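Local coordinates for protein amidohydrolase (Thermotoga maritima, PDB 3OOQ) that probably hydrolyses amide-type bonds as a TIM-barrel amidohydrolase, possibly with allantoinase activity, at residues F[291-303]-F[331-343]. Numbering follows the deposited sequence.
Sequences IAKLLKDGVLIAL and DLLKILTVNPAKI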
loop_
_atom_site.group_PDB
_atom_site.type_symbol
_atom_site.label_atom_id
_atom_site.label_comp_id
_atom_site.label_asym_id
_atom_site.label_seq_id
_atom_site.Cartn_x
_atom_site.Cartn_y
_atom_site.Cartn_z
ATOM N N ILE F 291 29.227 -29.313 -22.025
ATOM C CA ILE F 291 29.682 -30.597 -21.518
ATOM C C ILE F 291 31.010 -30.974 -22.213
ATOM O O ILE F 291 32.047 -31.107 -21.561
ATOM C CB ILE F 291 28.601 -31.690 -21.668
ATOM C CG1 ILE F 291 27.435 -31.427 -20.683
ATOM C CG2 ILE F 291 29.209 -33.097 -21.466
ATOM C CD1 ILE F 291 26.186 -32.244 -20.957
ATOM N N ALA F 292 30.963 -31.073 -23.534
ATOM C CA ALA F 292 32.136 -31.365 -24.358
ATOM C C ALA F 292 33.278 -30.409 -24.054
ATOM O O ALA F 292 34.420 -30.842 -23.841
ATOM C CB ALA F 292 31.764 -31.277 -25.836
ATOM N N LYS F 293 32.965 -29.109 -24.023
ATOM C CA LYS F 293 33.990 -28.098 -23.911
ATOM C C LYS F 293 34.736 -28.219 -22.589
ATOM O O LYS F 293 35.970 -28.177 -22.562
ATOM C CB LYS F 293 33.411 -26.696 -24.093
ATOM C CG LYS F 293 32.884 -26.454 -25.493
ATOM C CD LYS F 293 32.175 -25.118 -25.629
ATOM C CE LYS F 293 31.969 -24.794 -27.103
ATOM N NZ LYS F 293 32.391 -23.413 -27.384
ATOM N N LEU F 294 33.998 -28.396 -21.506
ATOM C CA LEU F 294 34.618 -28.475 -20.194
ATOM C C LEU F 294 35.398 -29.773 -20.063
ATOM O O LEU F 294 36.540 -29.754 -19.617
ATOM C CB LEU F 294 33.583 -28.296 -19.082
ATOM C CG LEU F 294 32.959 -26.888 -19.056
ATOM C CD1 LEU F 294 31.938 -26.730 -17.945
ATOM C CD2 LEU F 294 34.045 -25.821 -18.924
ATOM N N LEU F 295 34.801 -30.888 -20.490
ATOM C CA LEU F 295 35.537 -32.160 -20.532
ATOM C C LEU F 295 36.886 -32.027 -21.252
ATOM O O LEU F 295 37.917 -32.441 -20.728
ATOM C CB LEU F 295 34.690 -33.292 -21.129
ATOM C CG LEU F 295 33.519 -33.759 -20.253
ATOM C CD1 LEU F 295 32.606 -34.727 -20.990
ATOM C CD2 LEU F 295 34.016 -34.368 -18.945
ATOM N N LYS F 296 36.862 -31.425 -22.434
ATOM C CA LYS F 296 38.057 -31.218 -23.250
ATOM C C LYS F 296 39.151 -30.377 -22.552
ATOM O O LYS F 296 40.344 -30.678 -22.660
ATOM C CB LYS F 296 37.643 -30.570 -24.575
ATOM C CG LYS F 296 38.751 -30.390 -25.585
ATOM C CD LYS F 296 38.200 -29.766 -26.859
ATOM C CE LYS F 296 39.322 -29.134 -27.675
ATOM N NZ LYS F 296 38.816 -28.349 -28.846
ATOM N N ASP F 297 38.736 -29.325 -21.853
ATOM C CA ASP F 297 39.660 -28.455 -21.129
ATOM C C ASP F 297 40.014 -28.964 -19.730
ATOM O O ASP F 297 40.727 -28.304 -18.998
ATOM C CB ASP F 297 39.116 -27.018 -21.091
ATOM C CG ASP F 297 39.013 -26.402 -22.484
ATOM O OD1 ASP F 297 39.877 -26.725 -23.329
ATOM O OD2 ASP F 297 38.070 -25.612 -22.747
ATOM N N GLY F 298 39.525 -30.145 -19.364
ATOM C CA GLY F 298 40.004 -30.823 -18.164
ATOM C C GLY F 298 39.367 -30.364 -16.862
ATOM O O GLY F 298 39.977 -30.468 -15.802
ATOM N N VAL F 299 38.136 -29.859 -16.948
ATOM C CA VAL F 299 37.358 -29.507 -15.766
ATOM C C VAL F 299 36.581 -30.726 -15.297
ATOM O O VAL F 299 35.971 -31.438 -16.102
ATOM C CB VAL F 299 36.389 -28.331 -16.053
ATOM C CG1 VAL F 299 35.648 -27.862 -14.742
ATOM C CG2 VAL F 299 37.153 -27.161 -16.659
ATOM N N LEU F 300 36.605 -30.953 -13.988
ATOM C CA LEU F 300 35.762 -31.947 -13.365
ATOM C C LEU F 300 34.305 -31.445 -13.257
ATOM O O LEU F 300 34.018 -30.469 -12.567
ATOM C CB LEU F 300 36.300 -32.322 -11.981
ATOM C CG LEU F 300 35.386 -33.270 -11.197
ATOM C CD1 LEU F 300 35.392 -34.654 -11.838
ATOM C CD2 LEU F 300 35.814 -33.339 -9.744
ATOM N N ILE F 301 33.392 -32.134 -13.937
ATOM C CA ILE F 301 32.004 -31.712 -13.985
ATOM C C ILE F 301 31.037 -32.842 -13.662
ATOM O O ILE F 301 31.362 -34.038 -13.845
ATOM C CB ILE F 301 31.627 -31.075 -15.365
ATOM C CG1 ILE F 301 31.500 -32.149 -16.464
ATOM C CG2 ILE F 301 32.595 -29.975 -15.728
ATOM C CD1 ILE F 301 31.026 -31.620 -17.847
ATOM N N ALA F 302 29.871 -32.450 -13.142
ATOM C CA ALA F 302 28.720 -33.333 -13.002
ATOM C C ALA F 302 27.550 -32.663 -13.700
ATOM O O ALA F 302 27.558 -31.443 -13.935
ATOM C CB ALA F 302 28.364 -33.570 -11.542
ATOM N N LEU F 303 26.550 -33.463 -14.025
ATOM C CA LEU F 303 25.343 -32.955 -14.654
ATOM C C LEU F 303 24.140 -33.022 -13.707
ATOM O O LEU F 303 23.806 -34.103 -13.199
ATOM C CB LEU F 303 25.057 -33.714 -15.949
ATOM C CG LEU F 303 23.809 -33.339 -16.760
ATOM C CD1 LEU F 303 23.827 -31.871 -17.225
ATOM C CD2 LEU F 303 23.654 -34.284 -17.948
ATOM N N ASP F 331 31.499 -40.560 -21.160
ATOM C CA ASP F 331 31.613 -39.331 -20.358
ATOM C C ASP F 331 30.283 -38.930 -19.697
ATOM O O ASP F 331 30.227 -38.567 -18.499
ATOM C CB ASP F 331 32.096 -38.175 -21.249
ATOM C CG ASP F 331 33.559 -38.308 -21.655
ATOM O OD1 ASP F 331 34.359 -38.859 -20.872
ATOM O OD2 ASP F 331 33.913 -37.838 -22.760
ATOM N N LEU F 332 29.220 -38.981 -20.493
ATOM C CA LEU F 332 27.890 -38.631 -20.018
ATOM C C LEU F 332 27.431 -39.562 -18.902
ATOM O O LEU F 332 26.710 -39.140 -17.991
ATOM C CB LEU F 332 26.897 -38.649 -21.171
ATOM C CG LEU F 332 27.117 -37.558 -22.209
ATOM C CD1 LEU F 332 26.381 -37.907 -23.500
ATOM C CD2 LEU F 332 26.640 -36.183 -21.663
ATOM N N LEU F 333 27.848 -40.825 -18.961
ATOM C CA LEU F 333 27.560 -41.738 -17.858
ATOM C C LEU F 333 28.320 -41.352 -16.592
ATOM O O LEU F 333 27.732 -41.320 -15.504
ATOM C CB LEU F 333 27.835 -43.195 -18.260
ATOM C CG LEU F 333 26.839 -43.742 -19.269
ATOM C CD1 LEU F 333 27.341 -45.103 -19.868
ATOM C CD2 LEU F 333 25.502 -43.902 -18.573
ATOM N N LYS F 334 29.605 -41.025 -16.745
ATOM C CA LYS F 334 30.457 -40.615 -15.610
ATOM C C LYS F 334 29.932 -39.343 -14.919
ATOM O O LYS F 334 29.949 -39.242 -13.690
ATOM C CB LYS F 334 31.911 -40.370 -16.045
ATOM C CG LYS F 334 32.662 -41.581 -16.545
ATOM C CD LYS F 334 34.132 -41.258 -16.824
ATOM C CE LYS F 334 34.865 -42.510 -17.365
ATOM N NZ LYS F 334 36.356 -42.396 -17.296
ATOM N N ILE F 335 29.474 -38.372 -15.703
ATOM C CA ILE F 335 28.976 -37.118 -15.106
ATOM C C ILE F 335 27.621 -37.290 -14.405
ATOM O O ILE F 335 27.114 -36.357 -13.751
ATOM C CB ILE F 335 28.956 -35.943 -16.108
ATOM C CG1 ILE F 335 27.880 -36.127 -17.179
ATOM C CG2 ILE F 335 30.325 -35.744 -16.714
ATOM C CD1 ILE F 335 27.746 -34.908 -18.132
ATOM N N LEU F 336 27.043 -38.478 -14.552
ATOM C CA LEU F 336 25.829 -38.849 -13.846
ATOM C C LEU F 336 26.079 -39.733 -12.630
ATOM O O LEU F 336 25.150 -39.977 -11.831
ATOM C CB LEU F 336 24.855 -39.543 -14.788
ATOM C CG LEU F 336 24.227 -38.692 -15.895
ATOM C CD1 LEU F 336 23.404 -39.601 -16.828
ATOM C CD2 LEU F 336 23.369 -37.547 -15.315
ATOM N N THR F 337 27.325 -40.195 -12.485
ATOM C CA THR F 337 27.672 -41.234 -11.502
ATOM C C THR F 337 28.919 -40.901 -10.653
ATOM O O THR F 337 28.801 -40.260 -9.599
ATOM C CB THR F 337 27.792 -42.621 -12.197
ATOM O OG1 THR F 337 28.653 -42.493 -13.333
ATOM C CG2 THR F 337 26.410 -43.124 -12.678
ATOM N N VAL F 338 30.103 -41.321 -11.111
ATOM C CA VAL F 338 31.340 -41.177 -10.345
ATOM C C VAL F 338 31.782 -39.712 -10.144
ATOM O O VAL F 338 32.244 -39.350 -9.069
ATOM C CB VAL F 338 32.505 -42.053 -10.957
ATOM C CG1 VAL F 338 32.827 -41.651 -12.403
ATOM C CG2 VAL F 338 33.782 -41.991 -10.083
ATOM N N ASN F 339 31.658 -38.880 -11.173
ATOM C CA ASN F 339 31.984 -37.437 -11.044
ATOM C C ASN F 339 31.152 -36.707 -9.967
ATOM O O ASN F 339 31.738 -36.120 -9.056
ATOM C CB ASN F 339 31.870 -36.720 -12.395
ATOM C CG ASN F 339 32.980 -37.084 -13.363
ATOM O OD1 ASN F 339 33.657 -38.096 -13.200
ATOM N ND2 ASN F 339 33.168 -36.251 -14.396
ATOM N N PRO F 340 29.792 -36.746 -10.049
ATOM C CA PRO F 340 29.016 -36.176 -8.938
ATOM C C PRO F 340 29.399 -36.800 -7.599
ATOM O O PRO F 340 29.615 -36.063 -6.643
ATOM C CB PRO F 340 27.553 -36.501 -9.285
ATOM C CG PRO F 340 27.605 -37.468 -10.440
ATOM C CD PRO F 340 28.914 -37.214 -11.138
ATOM N N ALA F 341 29.532 -38.132 -7.539
ATOM C CA ALA F 341 30.034 -38.779 -6.310
ATOM C C ALA F 341 31.314 -38.105 -5.779
ATOM O O ALA F 341 31.454 -37.832 -4.578
ATOM C CB ALA F 341 30.278 -40.269 -6.546
ATOM N N LYS F 342 32.238 -37.848 -6.687
ATOM C CA LYS F 342 33.554 -37.320 -6.337
ATOM C C LYS F 342 33.410 -35.859 -5.854
ATOM O O LYS F 342 33.971 -35.484 -4.828
ATOM C CB LYS F 342 34.507 -37.478 -7.541
ATOM C CG LYS F 342 35.832 -36.726 -7.488
ATOM C CD LYS F 342 36.940 -37.588 -6.923
ATOM C CE LYS F 342 38.277 -36.847 -6.826
ATOM N NZ LYS F 342 39.071 -37.063 -8.070
ATOM N N ILE F 343 32.620 -35.059 -6.571
ATOM C CA ILE F 343 32.328 -33.671 -6.169
ATOM C C ILE F 343 31.700 -33.607 -4.775
ATOM O O ILE F 343 31.973 -32.678 -3.998
ATOM C CB ILE F 343 31.466 -32.948 -7.239
ATOM C CG1 ILE F 343 32.296 -32.764 -8.521
ATOM C CG2 ILE F 343 30.949 -31.596 -6.704
ATOM C CD1 ILE F 343 31.507 -32.416 -9.777
#
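The amide of Asn-339 carries CD1 of Leu-300 squarely over one face, 3.7 Å from CG, while its other face is turned toward CB of Lys-334. At its edge, ND2 donates to Ile-301 O (2.9 Å, 154° at the hydrogen); the acceptor lies almost in the amide plane and the donor in the carbonyl plane, so face contact and bond together fix the rotation of the group. One other flat group is met on a face: CD1 of Leu-295 lies over the carboxylate of Asp-331, closest to its CB. CB of Ala-302 rests on a face of the puckered Pro-340 ring, 3.7 Å from CD.

Ile-335 is wedged between strand and helix. With CG1 between its backbone N and carbonyl carbon (chi1 70°), CD1 sits between CB of Leu-303 (3.7 Å) and CG2 of Ile-291, which approach it from different sides, whereas CG2 of Ile-335 lies alongside CG1 of Ile-301. Leu-303 N donates to Ile-335 O (3.0 Å). At the far end, CG1 of Ile-343 packs against CD2 of Leu-300.

Strand 301-303 pairs in parallel with strand 269-271, and helix 338-343 crosses strand 301-303 at 115°. The turn from Lys-334 to Thr-337 connects onward to strand 54-64 through a backbone bond between Leu-336 and Val-60, thus linking two strands of the TIM-barrel region, with helix 315-321 lying against Leu-303 and Leu-336.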